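Long-range contacts in hypothetical protein (Pseudomonas aeruginosa, PDB 2H9F), which probably isomerises methylaconitate, as a member of the PrpF family of methylaconitate isomerases: residues F45-G50 with V389-D394; L75-Q80 with A119-P124; V85-G90 with V135-A140; I146-P151 with A173-E178; R252-G257 with H275-A280. One frame throughout, in Å; residues are numbered along the deposited sequence. Where two conformers were deposited one is given.

Contact 1. Residues F45-G50 with V389-D394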
# COMPACT_ATOMS: atom_id res chain seq x y z
N PHE A 45 -12.95 -9.47 8.60
CA PHE A 45 -12.29 -8.99 7.40
C PHE A 45 -11.77 -7.55 7.51
O PHE A 45 -10.68 -7.22 7.04
CB PHE A 45 -13.23 -9.18 6.21
CG PHE A 45 -13.43 -10.63 5.82
CD1 PHE A 45 -12.65 -11.64 6.36
CD2 PHE A 45 -14.32 -10.96 4.83
CE1 PHE A 45 -12.83 -12.93 6.00
CE2 PHE A 45 -14.46 -12.25 4.43
CZ PHE A 45 -13.75 -13.25 5.04
N MSE A 46 -12.54 -6.72 8.19
CA MSE A 46 -12.06 -5.38 8.59
C MSE A 46 -10.73 -5.55 9.30
O MSE A 46 -9.64 -4.96 8.93
CB MSE A 46 -13.13 -4.67 9.51
CG MSE A 46 -14.26 -4.09 8.78
SE MSE A 46 -15.38 -3.36 10.15
CE MSE A 46 -17.25 -3.80 9.58
N ARG A 47 -10.67 -6.49 10.23
CA ARG A 47 -9.48 -6.59 11.07
C ARG A 47 -8.31 -7.21 10.29
O ARG A 47 -7.13 -6.79 10.44
CB ARG A 47 -9.84 -7.33 12.38
CG ARG A 47 -8.80 -7.19 13.50
CD ARG A 47 -8.78 -5.82 14.24
NE ARG A 47 -7.38 -5.61 14.55
CZ ARG A 47 -6.80 -5.51 15.75
NH1 ARG A 47 -7.45 -5.45 16.91
NH2 ARG A 47 -5.47 -5.40 15.74
N VAL A 48 -8.61 -8.18 9.42
CA VAL A 48 -7.52 -8.78 8.59
C VAL A 48 -6.88 -7.72 7.74
O VAL A 48 -5.62 -7.69 7.55
CB VAL A 48 -8.10 -9.93 7.70
CG1 VAL A 48 -7.20 -10.29 6.54
CG2 VAL A 48 -8.37 -11.16 8.58
N ILE A 49 -7.73 -6.91 7.13
CA ILE A 49 -7.31 -5.80 6.27
C ILE A 49 -6.61 -4.64 6.97
O ILE A 49 -5.62 -4.09 6.43
CB ILE A 49 -8.46 -5.29 5.39
CG1 ILE A 49 -8.78 -6.34 4.31
CG2 ILE A 49 -8.11 -3.95 4.73
CD1 ILE A 49 -7.58 -6.76 3.44
N GLY A 50 -7.03 -4.38 8.20
CA GLY A 50 -6.44 -3.33 9.03
C GLY A 50 -7.31 -2.08 9.10
O GLY A 50 -6.79 -0.98 9.34
N VAL A 389 -3.29 -16.00 8.34
CA VAL A 389 -3.35 -14.65 8.86
C VAL A 389 -3.60 -14.73 10.36
O VAL A 389 -4.27 -15.66 10.85
CB VAL A 389 -4.42 -13.76 8.17
CG1 VAL A 389 -4.08 -13.45 6.78
CG2 VAL A 389 -5.89 -14.37 8.25
N ARG A 390 -3.14 -13.70 11.07
CA ARG A 390 -3.47 -13.54 12.49
C ARG A 390 -4.27 -12.28 12.78
O ARG A 390 -4.03 -11.22 12.22
CB ARG A 390 -2.22 -13.50 13.35
CG ARG A 390 -1.30 -14.68 13.21
CD ARG A 390 -0.29 -14.63 14.37
NE ARG A 390 0.52 -15.81 14.41
CZ ARG A 390 1.39 -16.12 15.36
NH1 ARG A 390 1.55 -15.34 16.43
NH2 ARG A 390 2.12 -17.23 15.23
N VAL A 391 -5.26 -12.43 13.65
CA VAL A 391 -5.94 -11.30 14.20
C VAL A 391 -6.19 -11.60 15.69
O VAL A 391 -6.24 -12.76 16.08
CB VAL A 391 -7.31 -10.98 13.51
CG1 VAL A 391 -7.11 -10.70 12.00
CG2 VAL A 391 -8.29 -12.08 13.72
N PRO A 392 -6.38 -10.55 16.50
CA PRO A 392 -6.84 -10.76 17.87
C PRO A 392 -8.23 -11.42 17.93
O PRO A 392 -9.13 -11.07 17.18
CB PRO A 392 -6.83 -9.34 18.44
CG PRO A 392 -5.81 -8.63 17.62
CD PRO A 392 -6.09 -9.13 16.24
N GLY A 393 -8.39 -12.35 18.88
CA GLY A 393 -9.57 -13.19 18.91
C GLY A 393 -10.84 -12.45 19.28
O GLY A 393 -11.93 -12.88 18.97
N ASP A 394 -10.64 -11.29 19.89
CA ASP A 394 -11.69 -10.45 20.42
C ASP A 394 -12.08 -9.39 19.40
O ASP A 394 -12.97 -8.59 19.66
CB ASP A 394 -11.14 -9.72 21.67
CG ASP A 394 -10.01 -8.69 21.31
OD1 ASP A 394 -8.92 -9.15 20.93
OD2 ASP A 394 -10.19 -7.43 21.37

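Contact 2. Residues L75-Q80 with A119-P124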
# COMPACT_ATOMS: atom_id res chain seq x y z
N LEU A 75 -14.19 -18.50 -0.97
CA LEU A 75 -14.59 -19.56 -1.92
C LEU A 75 -15.08 -20.77 -1.12
O LEU A 75 -14.60 -21.04 -0.01
CB LEU A 75 -13.42 -20.01 -2.79
CG LEU A 75 -13.37 -19.47 -4.21
CD1 LEU A 75 -13.19 -18.02 -4.20
CD2 LEU A 75 -12.24 -20.14 -4.96
N SER A 76 -16.09 -21.42 -1.68
CA SER A 76 -16.64 -22.67 -1.16
C SER A 76 -17.09 -23.51 -2.35
O SER A 76 -17.29 -22.99 -3.47
CB SER A 76 -17.82 -22.40 -0.24
OG SER A 76 -18.87 -21.75 -0.94
N LYS A 77 -17.23 -24.81 -2.12
CA LYS A 77 -17.84 -25.70 -3.07
C LYS A 77 -19.24 -25.20 -3.36
O LYS A 77 -20.01 -24.89 -2.45
CB LYS A 77 -17.87 -27.14 -2.54
CG LYS A 77 -16.45 -27.79 -2.50
CD LYS A 77 -16.45 -29.34 -2.36
CE LYS A 77 -16.78 -30.05 -3.71
NZ LYS A 77 -15.63 -30.13 -4.67
N SER A 78 -19.58 -25.11 -4.64
CA SER A 78 -20.84 -24.56 -5.03
C SER A 78 -22.01 -25.48 -4.76
O SER A 78 -21.94 -26.69 -4.99
CB SER A 78 -20.82 -24.27 -6.50
OG SER A 78 -21.97 -23.56 -6.85
N SER A 79 -23.11 -24.88 -4.33
CA SER A 79 -24.41 -25.55 -4.23
C SER A 79 -25.16 -25.43 -5.55
O SER A 79 -26.14 -26.13 -5.80
CB SER A 79 -25.22 -24.83 -3.14
OG SER A 79 -24.84 -23.43 -3.15
N GLN A 80 -24.68 -24.53 -6.40
CA GLN A 80 -25.35 -24.16 -7.61
C GLN A 80 -25.05 -25.22 -8.72
O GLN A 80 -23.91 -25.52 -9.02
CB GLN A 80 -24.89 -22.74 -7.95
CG GLN A 80 -25.61 -22.05 -9.07
CD GLN A 80 -27.08 -21.79 -8.78
OE1 GLN A 80 -27.48 -21.51 -7.63
NE2 GLN A 80 -27.90 -21.86 -9.85
N ALA A 119 -7.10 -24.46 -3.32
CA ALA A 119 -7.90 -24.79 -2.17
C ALA A 119 -8.52 -26.16 -2.16
O ALA A 119 -9.17 -26.53 -1.16
CB ALA A 119 -9.00 -23.75 -2.00
N GLY A 120 -8.38 -26.91 -3.25
CA GLY A 120 -8.89 -28.27 -3.31
C GLY A 120 -10.38 -28.30 -3.47
O GLY A 120 -11.03 -29.27 -3.05
N LEU A 121 -10.97 -27.26 -4.05
CA LEU A 121 -12.43 -27.20 -4.07
C LEU A 121 -13.02 -27.72 -5.38
O LEU A 121 -14.23 -27.80 -5.53
CB LEU A 121 -12.89 -25.77 -3.81
CG LEU A 121 -12.60 -25.16 -2.44
CD1 LEU A 121 -12.84 -23.65 -2.49
CD2 LEU A 121 -13.46 -25.82 -1.39
N VAL A 122 -12.17 -28.08 -6.33
CA VAL A 122 -12.65 -28.58 -7.63
C VAL A 122 -12.59 -30.10 -7.71
O VAL A 122 -11.61 -30.71 -7.32
CB VAL A 122 -11.85 -27.95 -8.79
CG1 VAL A 122 -12.32 -28.49 -10.13
CG2 VAL A 122 -12.00 -26.43 -8.73
N ASP A 123 -13.67 -30.70 -8.19
CA ASP A 123 -13.72 -32.15 -8.41
C ASP A 123 -12.46 -32.55 -9.19
O ASP A 123 -12.16 -32.01 -10.25
CB ASP A 123 -14.98 -32.48 -9.22
CG ASP A 123 -15.16 -33.98 -9.52
OD1 ASP A 123 -14.29 -34.82 -9.18
OD2 ASP A 123 -16.24 -34.28 -10.09
N PRO A 124 -11.68 -33.48 -8.65
CA PRO A 124 -10.46 -33.88 -9.36
C PRO A 124 -10.69 -34.54 -10.71
O PRO A 124 -9.78 -34.55 -11.54
CB PRO A 124 -9.79 -34.84 -8.39
CG PRO A 124 -10.87 -35.33 -7.53
CD PRO A 124 -11.85 -34.21 -7.38
O HOH W 1 -13.37 -31.33 -3.99

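Contact 3. Residues V85-G90 with V135-A140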
# COMPACT_ATOMS: atom_id res chain seq x y z
N VAL A 85 -17.38 -23.70 -7.75
CA VAL A 85 -17.20 -22.91 -6.54
C VAL A 85 -18.15 -21.74 -6.48
O VAL A 85 -18.51 -21.18 -7.51
CB VAL A 85 -15.76 -22.38 -6.44
CG1 VAL A 85 -14.76 -23.58 -6.22
CG2 VAL A 85 -15.39 -21.50 -7.67
N ASP A 86 -18.57 -21.38 -5.27
CA ASP A 86 -19.19 -20.09 -5.03
C ASP A 86 -18.12 -19.10 -4.62
O ASP A 86 -17.27 -19.39 -3.78
CB ASP A 86 -20.25 -20.18 -3.94
CG ASP A 86 -21.44 -20.99 -4.34
OD1 ASP A 86 -21.59 -21.26 -5.55
OD2 ASP A 86 -22.24 -21.36 -3.44
N TYR A 87 -18.21 -17.90 -5.18
CA TYR A 87 -17.21 -16.86 -5.05
C TYR A 87 -17.87 -15.62 -4.52
O TYR A 87 -18.78 -15.07 -5.12
CB TYR A 87 -16.57 -16.63 -6.42
CG TYR A 87 -15.89 -15.31 -6.66
CD1 TYR A 87 -15.03 -14.79 -5.73
CD2 TYR A 87 -16.08 -14.61 -7.84
CE1 TYR A 87 -14.39 -13.59 -5.97
CE2 TYR A 87 -15.46 -13.39 -8.08
CZ TYR A 87 -14.62 -12.88 -7.14
OH TYR A 87 -13.96 -11.68 -7.36
N LEU A 88 -17.43 -15.22 -3.34
CA LEU A 88 -17.96 -14.06 -2.64
C LEU A 88 -16.82 -13.08 -2.41
O LEU A 88 -15.77 -13.46 -1.94
CB LEU A 88 -18.52 -14.52 -1.29
CG LEU A 88 -19.73 -13.81 -0.70
CD1 LEU A 88 -20.90 -13.73 -1.65
CD2 LEU A 88 -20.11 -14.54 0.61
N TYR A 89 -17.05 -11.80 -2.73
CA TYR A 89 -16.03 -10.78 -2.65
C TYR A 89 -16.52 -9.63 -1.75
O TYR A 89 -17.66 -9.15 -1.86
CB TYR A 89 -15.72 -10.36 -4.07
CG TYR A 89 -15.34 -8.94 -4.24
CD1 TYR A 89 -14.16 -8.45 -3.70
CD2 TYR A 89 -16.15 -8.08 -4.96
CE1 TYR A 89 -13.80 -7.10 -3.86
CE2 TYR A 89 -15.82 -6.74 -5.13
CZ TYR A 89 -14.64 -6.26 -4.57
OH TYR A 89 -14.30 -4.93 -4.75
N GLY A 90 -15.68 -9.28 -0.77
CA GLY A 90 -15.91 -8.18 0.17
C GLY A 90 -14.93 -7.04 -0.04
O GLY A 90 -13.73 -7.24 0.04
N VAL A 135 -12.64 -23.97 -14.64
CA VAL A 135 -13.21 -23.73 -13.33
C VAL A 135 -14.51 -22.96 -13.50
O VAL A 135 -14.52 -21.87 -14.02
CB VAL A 135 -12.25 -22.96 -12.40
CG1 VAL A 135 -12.89 -22.80 -11.04
CG2 VAL A 135 -10.91 -23.66 -12.29
N ARG A 136 -15.62 -23.55 -13.08
CA ARG A 136 -16.93 -22.91 -13.22
C ARG A 136 -17.31 -22.16 -11.93
O ARG A 136 -17.64 -22.79 -10.92
CB ARG A 136 -17.97 -23.98 -13.53
CG ARG A 136 -17.64 -24.82 -14.79
CD ARG A 136 -18.52 -26.08 -14.87
NE ARG A 136 -18.25 -26.99 -13.76
CZ ARG A 136 -19.00 -28.02 -13.40
NH1 ARG A 136 -20.10 -28.33 -14.07
NH2 ARG A 136 -18.65 -28.76 -12.37
N ILE A 137 -17.29 -20.82 -12.00
CA ILE A 137 -17.43 -19.96 -10.81
C ILE A 137 -18.82 -19.37 -10.76
O ILE A 137 -19.29 -18.81 -11.75
CB ILE A 137 -16.42 -18.81 -10.83
CG1 ILE A 137 -15.00 -19.36 -10.93
CG2 ILE A 137 -16.61 -17.91 -9.58
CD1 ILE A 137 -13.91 -18.35 -11.38
N TRP A 138 -19.51 -19.56 -9.64
CA TRP A 138 -20.76 -18.86 -9.39
C TRP A 138 -20.41 -17.61 -8.62
O TRP A 138 -20.00 -17.71 -7.48
CB TRP A 138 -21.67 -19.72 -8.58
CG TRP A 138 -22.97 -19.10 -8.28
CD1 TRP A 138 -23.46 -18.78 -7.05
CD2 TRP A 138 -23.99 -18.76 -9.22
NE1 TRP A 138 -24.71 -18.26 -7.16
CE2 TRP A 138 -25.07 -18.24 -8.48
CE3 TRP A 138 -24.10 -18.85 -10.60
CZ2 TRP A 138 -26.26 -17.80 -9.09
CZ3 TRP A 138 -25.27 -18.41 -11.21
CH2 TRP A 138 -26.34 -17.90 -10.45
N GLN A 139 -20.49 -16.45 -9.27
CA GLN A 139 -20.27 -15.17 -8.64
C GLN A 139 -21.50 -14.98 -7.77
O GLN A 139 -22.58 -14.69 -8.25
CB GLN A 139 -20.10 -14.06 -9.69
CG GLN A 139 -19.15 -12.96 -9.32
CD GLN A 139 -19.53 -12.31 -8.01
OE1 GLN A 139 -20.70 -11.97 -7.82
NE2 GLN A 139 -18.55 -12.13 -7.07
N ALA A 140 -21.30 -15.21 -6.47
CA ALA A 140 -22.37 -15.22 -5.48
C ALA A 140 -22.88 -13.81 -5.14
O ALA A 140 -24.03 -13.67 -4.75
CB ALA A 140 -21.91 -15.97 -4.20

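Contact 4. Residues I146-P151 with A173-E178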
# COMPACT_ATOMS: atom_id res chain seq x y z
N ILE A 146 -18.96 -17.24 -14.19
CA ILE A 146 -17.70 -16.91 -14.77
C ILE A 146 -16.98 -18.26 -14.96
O ILE A 146 -16.97 -19.09 -14.06
CB ILE A 146 -16.82 -16.03 -13.85
CG1 ILE A 146 -17.58 -14.79 -13.38
CG2 ILE A 146 -15.51 -15.64 -14.56
CD1 ILE A 146 -16.81 -14.01 -12.29
N ILE A 147 -16.41 -18.46 -16.15
CA ILE A 147 -15.62 -19.63 -16.45
C ILE A 147 -14.20 -19.12 -16.53
O ILE A 147 -13.94 -18.17 -17.26
CB ILE A 147 -15.96 -20.27 -17.82
CG1 ILE A 147 -17.45 -20.52 -17.95
CG2 ILE A 147 -15.15 -21.57 -18.00
CD1 ILE A 147 -18.03 -21.38 -16.89
N ALA A 148 -13.33 -19.72 -15.74
CA ALA A 148 -11.92 -19.42 -15.73
C ALA A 148 -11.18 -20.65 -16.27
O ALA A 148 -11.26 -21.75 -15.72
CB ALA A 148 -11.46 -19.07 -14.31
N HIS A 149 -10.46 -20.45 -17.37
CA HIS A 149 -9.68 -21.49 -17.98
C HIS A 149 -8.29 -21.40 -17.41
O HIS A 149 -7.47 -20.58 -17.86
CB HIS A 149 -9.68 -21.31 -19.49
CG HIS A 149 -11.06 -21.31 -20.10
ND1 HIS A 149 -11.63 -22.45 -20.62
CD2 HIS A 149 -11.95 -20.32 -20.30
CE1 HIS A 149 -12.83 -22.16 -21.08
NE2 HIS A 149 -13.05 -20.88 -20.89
N VAL A 150 -8.02 -22.24 -16.42
CA VAL A 150 -6.81 -22.12 -15.63
C VAL A 150 -5.81 -23.15 -16.07
O VAL A 150 -6.11 -24.34 -16.08
CB VAL A 150 -7.13 -22.29 -14.10
CG1 VAL A 150 -5.86 -22.21 -13.27
CG2 VAL A 150 -8.09 -21.25 -13.67
N PRO A 151 -4.60 -22.72 -16.47
CA PRO A 151 -3.66 -23.72 -16.89
C PRO A 151 -3.09 -24.50 -15.73
O PRO A 151 -2.94 -23.96 -14.63
CB PRO A 151 -2.57 -22.90 -17.58
CG PRO A 151 -2.59 -21.59 -16.85
CD PRO A 151 -4.02 -21.36 -16.53
N ALA A 173 1.31 -16.57 -16.20
CA ALA A 173 0.58 -17.44 -17.10
C ALA A 173 -0.77 -16.81 -17.39
O ALA A 173 -1.39 -16.18 -16.51
CB ALA A 173 0.41 -18.79 -16.44
N GLU A 174 -1.25 -17.00 -18.61
CA GLU A 174 -2.52 -16.42 -19.05
C GLU A 174 -3.67 -17.27 -18.57
O GLU A 174 -3.61 -18.50 -18.63
CB GLU A 174 -2.52 -16.33 -20.59
CG GLU A 174 -3.77 -15.76 -21.15
CD GLU A 174 -3.74 -15.62 -22.67
OE1 GLU A 174 -2.75 -16.07 -23.29
OE2 GLU A 174 -4.67 -15.01 -23.24
N ILE A 175 -4.66 -16.61 -17.99
CA ILE A 175 -5.93 -17.23 -17.62
C ILE A 175 -6.98 -16.49 -18.43
O ILE A 175 -7.18 -15.29 -18.27
CB ILE A 175 -6.26 -17.06 -16.14
CG1 ILE A 175 -5.21 -17.81 -15.30
CG2 ILE A 175 -7.63 -17.64 -15.83
CD1 ILE A 175 -5.21 -17.53 -13.77
N VAL A 176 -7.66 -17.20 -19.32
CA VAL A 176 -8.77 -16.64 -20.07
C VAL A 176 -10.04 -16.76 -19.23
O VAL A 176 -10.31 -17.83 -18.69
CB VAL A 176 -8.96 -17.43 -21.41
CG1 VAL A 176 -10.20 -16.99 -22.15
CG2 VAL A 176 -7.70 -17.31 -22.28
N LEU A 177 -10.80 -15.67 -19.13
CA LEU A 177 -12.05 -15.65 -18.41
C LEU A 177 -13.19 -15.46 -19.37
O LEU A 177 -13.06 -14.66 -20.29
CB LEU A 177 -12.08 -14.48 -17.41
CG LEU A 177 -11.02 -14.40 -16.30
CD1 LEU A 177 -11.08 -13.03 -15.61
CD2 LEU A 177 -11.16 -15.55 -15.28
N GLU A 178 -14.32 -16.14 -19.13
CA GLU A 178 -15.56 -15.93 -19.86
C GLU A 178 -16.66 -15.56 -18.88
O GLU A 178 -17.00 -16.36 -18.02
CB GLU A 178 -16.04 -17.18 -20.62
CG GLU A 178 -14.99 -17.93 -21.36
CD GLU A 178 -15.56 -19.01 -22.29
OE1 GLU A 178 -16.69 -19.48 -22.09
OE2 GLU A 178 -14.85 -19.37 -23.25
O HOH W 2 -6.40 -19.97 -20.21

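Contact 5. Residues R252-G257 with H275-A280. With SO4 (sulfate ion), chain F.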
# COMPACT_ATOMS: atom_id res chain seq x y z
N ARG A 252 -17.10 17.31 -28.97
CA ARG A 252 -18.31 17.64 -29.72
C ARG A 252 -18.93 16.39 -30.32
O ARG A 252 -20.16 16.24 -30.35
CB ARG A 252 -18.00 18.71 -30.77
CG ARG A 252 -18.13 20.09 -30.15
CD ARG A 252 -17.08 21.03 -30.61
NE ARG A 252 -17.46 21.69 -31.85
CZ ARG A 252 -18.15 22.82 -31.94
NH1 ARG A 252 -18.58 23.47 -30.85
NH2 ARG A 252 -18.42 23.30 -33.15
N ILE A 253 -18.08 15.49 -30.76
CA ILE A 253 -18.54 14.22 -31.31
C ILE A 253 -19.13 13.38 -30.18
O ILE A 253 -20.23 12.80 -30.33
CB ILE A 253 -17.41 13.44 -32.01
CG1 ILE A 253 -16.75 14.29 -33.11
CG2 ILE A 253 -17.99 12.19 -32.64
CD1 ILE A 253 -15.58 13.69 -33.77
N ARG A 254 -18.44 13.36 -29.05
CA ARG A 254 -18.90 12.61 -27.90
C ARG A 254 -20.29 13.12 -27.47
O ARG A 254 -21.19 12.34 -27.23
CB ARG A 254 -17.89 12.71 -26.74
CG ARG A 254 -18.08 11.64 -25.63
CD ARG A 254 -17.17 11.86 -24.41
NE ARG A 254 -17.60 13.00 -23.61
CZ ARG A 254 -18.57 12.99 -22.68
NH1 ARG A 254 -19.20 11.90 -22.32
NH2 ARG A 254 -18.86 14.11 -22.06
N VAL A 255 -20.47 14.44 -27.44
CA VAL A 255 -21.76 15.05 -27.04
C VAL A 255 -22.89 14.73 -28.03
O VAL A 255 -24.02 14.43 -27.63
CB VAL A 255 -21.58 16.59 -26.84
CG1 VAL A 255 -22.91 17.30 -26.61
CG2 VAL A 255 -20.63 16.87 -25.68
N ALA A 256 -22.57 14.82 -29.31
CA ALA A 256 -23.50 14.45 -30.37
C ALA A 256 -24.01 13.00 -30.20
O ALA A 256 -25.21 12.74 -30.26
CB ALA A 256 -22.84 14.66 -31.72
N GLY A 257 -23.09 12.07 -29.95
CA GLY A 257 -23.45 10.67 -29.69
C GLY A 257 -24.25 10.48 -28.41
O GLY A 257 -25.18 9.68 -28.37
N HIS A 275 -18.18 11.17 -17.97
CA HIS A 275 -17.72 9.77 -17.87
C HIS A 275 -18.29 8.87 -18.95
O HIS A 275 -17.61 7.95 -19.38
CB HIS A 275 -18.05 9.16 -16.51
CG HIS A 275 -17.30 9.78 -15.38
ND1 HIS A 275 -16.04 9.35 -15.00
CD2 HIS A 275 -17.62 10.80 -14.55
CE1 HIS A 275 -15.62 10.08 -13.98
NE2 HIS A 275 -16.56 10.97 -13.69
N THR A 276 -19.53 9.10 -19.34
CA THR A 276 -20.15 8.32 -20.39
C THR A 276 -20.93 9.26 -21.31
O THR A 276 -21.41 10.29 -20.85
CB THR A 276 -21.13 7.25 -19.85
OG1 THR A 276 -22.23 7.88 -19.18
CG2 THR A 276 -20.44 6.33 -18.90
N PRO A 277 -21.06 8.92 -22.60
CA PRO A 277 -20.43 7.77 -23.24
C PRO A 277 -18.95 8.02 -23.42
O PRO A 277 -18.51 9.16 -23.34
CB PRO A 277 -21.13 7.71 -24.59
CG PRO A 277 -21.45 9.10 -24.89
CD PRO A 277 -21.92 9.64 -23.54
N LYS A 278 -18.17 6.97 -23.63
CA LYS A 278 -16.81 7.15 -24.13
C LYS A 278 -16.83 7.41 -25.64
O LYS A 278 -17.86 7.21 -26.29
CB LYS A 278 -15.96 5.91 -23.83
CG LYS A 278 -15.93 5.53 -22.33
CD LYS A 278 -15.52 6.69 -21.44
CE LYS A 278 -15.14 6.28 -20.00
NZ LYS A 278 -14.70 7.50 -19.17
N ILE A 279 -15.69 7.84 -26.19
CA ILE A 279 -15.55 8.16 -27.59
C ILE A 279 -14.26 7.50 -28.05
O ILE A 279 -13.23 7.64 -27.41
CB ILE A 279 -15.50 9.72 -27.87
CG1 ILE A 279 -15.16 10.06 -29.32
CG2 ILE A 279 -14.51 10.45 -26.98
CD1 ILE A 279 -16.24 9.68 -30.31
N ALA A 280 -14.34 6.72 -29.13
CA ALA A 280 -13.15 6.03 -29.63
C ALA A 280 -13.21 6.00 -31.14
O ALA A 280 -14.29 6.05 -31.74
CB ALA A 280 -13.09 4.61 -29.08
S SO4 F . -15.52 5.83 -15.94
O1 SO4 F . -16.98 5.82 -15.72
O2 SO4 F . -14.76 5.47 -14.74
O3 SO4 F . -15.27 4.76 -16.91
O4 SO4 F . -15.11 7.16 -16.44

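Contact 1. Residues F45-G50 with V389-D394
Val48 of helix 39-49 meets Val389 and Val391 of strand 388-392 in the first lobe of a probably diaminopimelate-epimerase-like fold, as expected of PrpF proteins; the axes of 45-49 and 389-392 approach to 8.4 Å. One methyl does the work on the helix side: CG2 of Val48 lies 3.7 Å from Val391 CG1 and 4.1 Å from Val389 CG2. Strand alternation turns both strand valines to the same side, and compact valines suit so close a fit. Arg47 runs past Val391 in the opposite direction, Arg47 CG 4.1 Å from Val391 CB. With CG anti to the backbone N (chi1 -164°), one of its two conformers crosses Pro392 at about a right angle, a guanidinium face over the proline ring. Phe170 of the second subunit makes a cation-pi contact with this arginine, and Val389 pairs with an antiparallel strand there. In that conformer Pro392 CD sits 3.7 Å above the guanidinium plane of Arg47, over its centre, and Pro392 CG is 3.6 Å from Arg47 NH1.

Contact 2. Residues L75-Q80 with A119-P124
A Schellman motif ends helix 106-118 at Gly120, and the turn that follows presents Leu121 to the end of strand 71-77, over its side chains. The positive phi of Gly120 suits a residue without a side chain. Leu121 spreads its two methyls along the strand, as a forked leucine can: CD1 rests 3.7 Å from Leu75 CB, and CD2 lies 3.7 Å from Lys77 CG. This is a helix-to-strand connection packed against a strand end, with Ala112, Phe115 and Ala116 of the helix also touching Leu75. Lys77 bends at its last two torsions (chi3 77°, chi4 80°), which curls the chain back over the loop and carries its ammonium group to the backbone. There Lys77 NZ donates to Leu121 O at 2.9 Å, approaching from above the carbonyl plane with a C=O...N angle of 120°. A long, flexible lysine suits this partly buried margin, where its charge can meet both carbonyl and solvent. A water accepts from Lys77 NZ at 2.6 Å and donates to Gly120 O at 3.3 Å.

Contact 3. Residues V85-G90 with V135-A140
Two parallel strands, 85-92 and 131-139, pair here, with helix 106-118 in the connection between them packing on the face that carries Val85 and Tyr87. Trp138 N donates to Val85 O (2.9 Å, 172° at the hydrogen), Tyr87 N to Trp138 O (2.9 Å), and Ala140 N to Tyr87 O (2.9 Å); the bond from Val85 N to Arg136 O is weak. On the helix-covered face, Val85 and Ile137 lie side by side, and Ile137 CG2 presses within 3.4 Å of Tyr87 CB. Gln139 bends at chi2 (-56°), bringing NE2 over one face of the Tyr87 ring, 3.4 Å above its plane and offset toward the rim. The amide stands almost upright on the ring, their planes 83° apart. On the other, partly exposed face Asp86 runs alongside Trp138, with Asp86 OD1 3.4 Å from Trp138 CB; Ser78 OG hydrogen-bonds to that carboxylate oxygen, and His83 meets the indole edge-to-face. On the buried side Tyr87 OH hydrogen-bonds to Cys105 O. Gln139 NE2 donates to Asn141 OD1 and its OE1 accepts from Ile142 N; this pair probably fixes the amide's rotation and its place over the ring.

Contact 4. Residues I146-P151 with A173-E178
His149 and Glu178 both place CG anti to their carbonyl carbons (chi1 -58° and -44°), and the extended glutamate chain then crosses the imidazole obliquely. Glu178 CG lies at the ring edge, 3.6 Å from His149 NE2, and the carboxylate plane is turned 60° from the ring. Both suit a partly exposed face that they share with Ile147 and Val176; Glu178 OE1 also has a long, weak ion pair with Lys374. The backbones are antiparallel: Ile147 and Glu178 form a hydrogen-bonded pair, with Glu178 N donating to Ile147 O at 2.8 Å, and His149 N reaches Val176 O at 2.9 Å. Farther on, a water donates to His149 O (2.7 Å) and accepts from Val176 N (3.2 Å), bridging strands that have begun to part. Pro151, lacking an N-H, packs its CD 3.9 Å from Ile175 CG1. The small Ala148 receives Leu177 CD2 on the opposite face. That apolar face turns to helix 106-118, whose Thr110 touches Ile175 and Leu177, while strands 131-139 and 369-386 flank the pair on its two outer edges.

Contact 5. Residues R252-G257 with H275-A280
The guanidinium of Arg254 meets the 275-280 segment with its edge: Pro277 O lies in its plane, and Arg254 NH1 donates to Pro277 O at 3.0 Å, nearly straight at 172° and on a carbonyl lone pair. Thr276 O is also near this edge, 3.1 Å from Arg254 NH1. The imidazole of His275 likewise uses its edge, His275 ND1 donating to O4 of a sulfate at 2.8 Å. Lys278 NZ gives a second bond to the same oxygen and also bonds to Ser309 OG; the sulfate was probably picked up during crystallisation. A chi1 of -163° swings the Arg254 chain off helix 244-260 beside its own carbonyl carbon, and the bend at chi3 (72°) turns the head to the carbonyls before strand 278-283, while the aliphatic part slants over Ile279. Arg254 CG is 3.9 Å from Ile279 CB. Nearby, Ile253 CG2 touches Ile279 CD1 at 3.8 Å, joining helix to strand by branched apolar side chains. A cis peptide bond precedes Pro277. Arginine suits this place by combining an apolar stem with several N-H groups: Glu251 takes NE in a salt bridge and Arg273 O accepts from NH2. The buried charge is probably compensated by Glu251, and these bonds hold the guanidinium against rotation.

Overall arrangement
Contacts 2, 3 and 4 form a connected group, whereas contact 5 lies apart, on the other side of the chain's centre. Contacts 2 and 3, centres about 10 Å apart, are joined by the neighbouring strands 71-77, of contact 2, and 85-92, of contact 3; contacts 3 and 4, about 14 Å between centres, meet through strands 131-139 and 144-153. Helix 106-118 packs against all three. Along the chain, contacts 2 and 3 alternate their segments, and contacts 4 and 5 follow in series. Contact 1 encloses every other contact, bringing helix 39-49 to strand 388-392 near the C-terminus and the subunit interface. Contact 5 is about 45 Å from contact 1, centre to centre. The C-terminal part of the chain thus returns to pack with the N-terminal part.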